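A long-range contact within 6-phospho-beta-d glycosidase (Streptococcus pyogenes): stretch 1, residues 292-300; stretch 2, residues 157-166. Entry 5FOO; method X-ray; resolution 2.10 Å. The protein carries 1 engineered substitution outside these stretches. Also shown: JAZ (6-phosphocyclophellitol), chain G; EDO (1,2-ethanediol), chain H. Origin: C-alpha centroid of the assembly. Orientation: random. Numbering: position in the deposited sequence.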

# COMPACT_ATOMS: atom_id res chain seq x y z
N ASP A 292 13.13 -8.95 -4.24
CA ASP A 292 14.45 -8.69 -3.51
C ASP A 292 14.17 -8.30 -2.08
O ASP A 292 14.95 -8.55 -1.16
CB ASP A 292 15.17 -7.52 -4.19
CG ASP A 292 15.51 -7.83 -5.60
OD1 ASP A 292 16.08 -8.90 -5.71
OD2 ASP A 292 15.22 -7.09 -6.59
N TYR A 293 13.03 -7.66 -1.88
CA TYR A 293 12.66 -7.11 -0.60
C TYR A 293 11.16 -6.78 -0.56
O TYR A 293 10.47 -6.89 -1.59
CB TYR A 293 13.54 -5.90 -0.25
CG TYR A 293 13.54 -4.69 -1.12
CD1 TYR A 293 12.72 -4.53 -2.20
CD2 TYR A 293 14.39 -3.62 -0.79
CE1 TYR A 293 12.73 -3.40 -2.96
CE2 TYR A 293 14.43 -2.48 -1.55
CZ TYR A 293 13.56 -2.35 -2.60
OH TYR A 293 13.59 -1.22 -3.37
N LEU A 294 10.65 -6.43 0.61
CA LEU A 294 9.22 -6.14 0.76
C LEU A 294 9.00 -4.84 1.45
O LEU A 294 9.79 -4.43 2.34
CB LEU A 294 8.52 -7.18 1.60
CG LEU A 294 8.32 -8.54 0.93
CD1 LEU A 294 7.94 -9.53 2.01
CD2 LEU A 294 7.32 -8.55 -0.22
N GLY A 295 7.90 -4.23 1.10
CA GLY A 295 7.28 -3.29 2.02
C GLY A 295 6.14 -4.00 2.71
O GLY A 295 5.39 -4.77 2.07
N LEU A 296 6.04 -3.76 4.00
CA LEU A 296 4.98 -4.31 4.81
C LEU A 296 4.23 -3.18 5.45
O LEU A 296 4.83 -2.34 6.09
CB LEU A 296 5.52 -5.23 5.90
CG LEU A 296 6.18 -6.46 5.31
CD1 LEU A 296 6.59 -7.36 6.44
CD2 LEU A 296 5.27 -7.23 4.35
N ASN A 297 2.92 -3.13 5.21
CA ASN A 297 2.03 -2.09 5.73
C ASN A 297 1.39 -2.54 7.01
O ASN A 297 0.95 -3.68 7.14
CB ASN A 297 0.93 -1.67 4.73
CG ASN A 297 1.47 -0.99 3.47
OD1 ASN A 297 2.59 -0.47 3.41
ND2 ASN A 297 0.66 -1.00 2.45
N PHE A 298 1.39 -1.63 7.99
CA PHE A 298 0.65 -1.85 9.22
C PHE A 298 0.02 -0.58 9.80
O PHE A 298 0.72 0.37 10.16
CB PHE A 298 1.52 -2.49 10.33
CG PHE A 298 0.75 -2.72 11.54
CD1 PHE A 298 -0.11 -3.80 11.61
CD2 PHE A 298 0.77 -1.79 12.55
CE1 PHE A 298 -0.91 -3.97 12.72
CE2 PHE A 298 -0.00 -1.94 13.65
CZ PHE A 298 -0.87 -3.02 13.74
N TYR A 299 -1.29 -0.59 9.94
CA TYR A 299 -1.98 0.58 10.54
C TYR A 299 -3.22 0.23 11.40
O TYR A 299 -3.70 1.09 12.11
CB TYR A 299 -2.35 1.60 9.45
CG TYR A 299 -2.97 0.94 8.26
CD1 TYR A 299 -2.17 0.40 7.26
CD2 TYR A 299 -4.37 0.79 8.15
CE1 TYR A 299 -2.74 -0.27 6.17
CE2 TYR A 299 -4.91 0.14 7.05
CZ TYR A 299 -4.09 -0.39 6.08
OH TYR A 299 -4.58 -1.03 4.98
N HIS A 300 -3.67 -1.02 11.37
CA HIS A 300 -4.38 -1.54 12.52
C HIS A 300 -4.39 -3.03 12.58
O HIS A 300 -4.36 -3.68 11.54
CB HIS A 300 -5.84 -1.06 12.50
CG HIS A 300 -6.62 -1.56 11.33
ND1 HIS A 300 -7.23 -2.80 11.31
CD2 HIS A 300 -6.93 -0.98 10.15
CE1 HIS A 300 -7.87 -2.96 10.18
NE2 HIS A 300 -7.73 -1.86 9.46
C2 JAZ G . -4.73 4.80 2.66
C3 JAZ G . -3.55 4.28 1.82
C4 JAZ G . -3.35 2.78 2.04
C5 JAZ G . -3.11 2.43 3.50
C6 JAZ G . -4.19 3.02 4.38
C7 JAZ G . -4.40 4.52 4.12
C8 JAZ G . -5.38 5.15 5.11
O9 JAZ G . -6.64 4.52 4.90
P10 JAZ G . -7.97 5.36 5.16
O11 JAZ G . -9.06 4.42 4.80
O12 JAZ G . -7.91 6.69 4.53
O13 JAZ G . -7.97 5.65 6.60
O14 JAZ G . -5.41 2.28 4.21
O15 JAZ G . -4.88 6.21 2.51
O16 JAZ G . -3.87 4.50 0.47
O17 JAZ G . -2.28 2.31 1.24
C1 EDO H . 18.81 0.73 -3.36
O1 EDO H . 17.98 0.04 -2.43
C2 EDO H . 19.51 -0.22 -4.27
O2 EDO H . 18.82 -1.44 -4.14
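Stretch 2 157-166: VKDWFVHNEP

No backbone hydrogen bond ties these two stretches together, although both are largely extended; the contact is made by side chains reaching across a gap crossed by an aromatic pair and hydrogen bonds at one end and by polar side chains at the other. It illustrates a general principle: strands too far apart to pair can still make contact through the side chains between them. Strand 159-161 runs at 61° to strand 293-297, N-to-C directions compared, and the axes come no closer than 8.7 Å. At the nearest CA pairs, the CA of Phe161 lies 8.1 Å from the CA of Gly295, and the CA of Glu165 lies 8.1 Å from the CA of Asn297.

At the first end, Asp159 and Phe161 each set CA-to-CB sideways, with chi1 at -70° (m), yet both side chains end nearer stretch 1. Asp159 OD1 accepts a hydrogen bond from Tyr293 OH at 2.8 Å, and also one from the ethanediol. The Phe161 ring lies 10° from parallel to that of Tyr293, but the rings are slid apart, with centroids 4.9 Å apart and Phe161 CZ 3.4 Å from Tyr293 CE1. Phe161 CE1 comes within 3.6 Å of Gly295 N, and an ideal CB on Gly295 would stand 4.1 Å from that CE1.

The chain then turns a corner at Val162, and the strand that follows, with Asn164 in it, belongs to a different sheet or face. Here Asn164 OD1 accepts from Asn297 ND2 at 3.1 Å, while Asn164 ND2 donates to Glu165 OE1 at 3.0 Å. Glu165, with phi/psi of 43/68, occupies an N-cap position, and its CA-to-CB bond points toward stretch 1; its OE2 lies 3.0 Å from Tyr299 OH, near the plane of that ring. Glu165 OE1 accepts from O17 of the 6-phosphocyclophellitol at 3.1 Å, so this end of the contact also meets the ligand.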

# COMPACT_ATOMS: atom_id res chain seq x y z
N VAL A 157 15.85 5.96 -10.45
CA VAL A 157 15.15 5.16 -9.43
C VAL A 157 15.74 3.75 -9.36
O VAL A 157 15.75 3.01 -10.37
CB VAL A 157 13.65 5.02 -9.78
CG1 VAL A 157 12.93 4.15 -8.76
CG2 VAL A 157 13.00 6.39 -9.92
N LYS A 158 16.17 3.39 -8.16
CA LYS A 158 16.72 2.08 -7.86
C LYS A 158 15.87 1.24 -6.94
O LYS A 158 16.29 0.15 -6.52
CB LYS A 158 18.10 2.28 -7.19
CG LYS A 158 19.14 3.01 -8.05
CD LYS A 158 19.12 2.67 -9.53
CE LYS A 158 20.41 3.10 -10.26
NZ LYS A 158 20.40 2.83 -11.72
N ASP A 159 14.68 1.73 -6.59
CA ASP A 159 13.85 1.12 -5.57
C ASP A 159 12.41 1.09 -6.06
O ASP A 159 11.75 2.12 -6.09
CB ASP A 159 13.92 1.90 -4.29
CG ASP A 159 15.28 1.77 -3.61
OD1 ASP A 159 15.58 0.74 -2.95
OD2 ASP A 159 16.02 2.77 -3.73
N TRP A 160 11.96 -0.09 -6.44
CA TRP A 160 10.75 -0.26 -7.17
C TRP A 160 9.80 -1.24 -6.42
O TRP A 160 10.25 -2.22 -5.84
CB TRP A 160 11.08 -0.84 -8.53
CG TRP A 160 11.78 0.04 -9.46
CD1 TRP A 160 13.14 0.05 -9.71
CD2 TRP A 160 11.22 1.04 -10.29
NE1 TRP A 160 13.44 1.00 -10.66
CE2 TRP A 160 12.28 1.61 -11.06
CE3 TRP A 160 9.93 1.54 -10.47
CZ2 TRP A 160 12.07 2.64 -11.98
CZ3 TRP A 160 9.74 2.55 -11.42
CH2 TRP A 160 10.81 3.10 -12.13
N PHE A 161 8.51 -0.99 -6.53
CA PHE A 161 7.48 -1.84 -5.97
C PHE A 161 6.35 -2.04 -6.96
O PHE A 161 5.94 -1.12 -7.63
CB PHE A 161 7.04 -1.26 -4.62
CG PHE A 161 8.08 -1.40 -3.56
CD1 PHE A 161 8.21 -2.57 -2.84
CD2 PHE A 161 8.99 -0.38 -3.33
CE1 PHE A 161 9.24 -2.75 -1.91
CE2 PHE A 161 10.01 -0.53 -2.38
CZ PHE A 161 10.14 -1.70 -1.68
N VAL A 162 5.85 -3.26 -7.09
CA VAL A 162 4.93 -3.55 -8.17
C VAL A 162 3.48 -3.12 -7.80
O VAL A 162 2.82 -2.46 -8.59
CB VAL A 162 4.95 -5.03 -8.64
CG1 VAL A 162 3.95 -5.21 -9.80
CG2 VAL A 162 6.33 -5.45 -9.15
N HIS A 163 3.00 -3.51 -6.61
CA HIS A 163 1.69 -3.12 -6.13
C HIS A 163 1.78 -2.61 -4.70
O HIS A 163 2.67 -3.00 -3.92
CB HIS A 163 0.75 -4.32 -6.04
CG HIS A 163 0.62 -5.15 -7.29
ND1 HIS A 163 -0.03 -4.71 -8.40
CD2 HIS A 163 0.96 -6.42 -7.54
CE1 HIS A 163 -0.05 -5.66 -9.32
NE2 HIS A 163 0.56 -6.71 -8.82
N ASN A 164 0.81 -1.77 -4.34
CA ASN A 164 0.42 -1.60 -2.97
C ASN A 164 -0.78 -2.48 -2.65
O ASN A 164 -1.84 -2.34 -3.28
CB ASN A 164 0.04 -0.15 -2.72
CG ASN A 164 -0.45 0.07 -1.31
OD1 ASN A 164 0.35 0.26 -0.39
ND2 ASN A 164 -1.76 0.04 -1.13
N GLU A 165 -0.61 -3.37 -1.70
CA GLU A 165 -1.68 -4.19 -1.13
C GLU A 165 -2.65 -4.77 -2.14
O GLU A 165 -3.85 -4.39 -2.21
CB GLU A 165 -2.44 -3.44 -0.04
CG GLU A 165 -1.62 -2.95 1.11
CD GLU A 165 -2.38 -1.87 1.97
OE1 GLU A 165 -2.85 -0.74 1.50
OE2 GLU A 165 -2.45 -2.16 3.16
N PRO A 166 -2.14 -5.70 -2.94
CA PRO A 166 -2.97 -6.30 -3.90
C PRO A 166 -4.18 -7.03 -3.33
O PRO A 166 -5.24 -7.01 -4.00
CB PRO A 166 -2.02 -7.21 -4.66
CG PRO A 166 -0.98 -7.56 -3.70
CD PRO A 166 -0.78 -6.25 -2.99
O HOH W 1 -5.70 0.07 2.35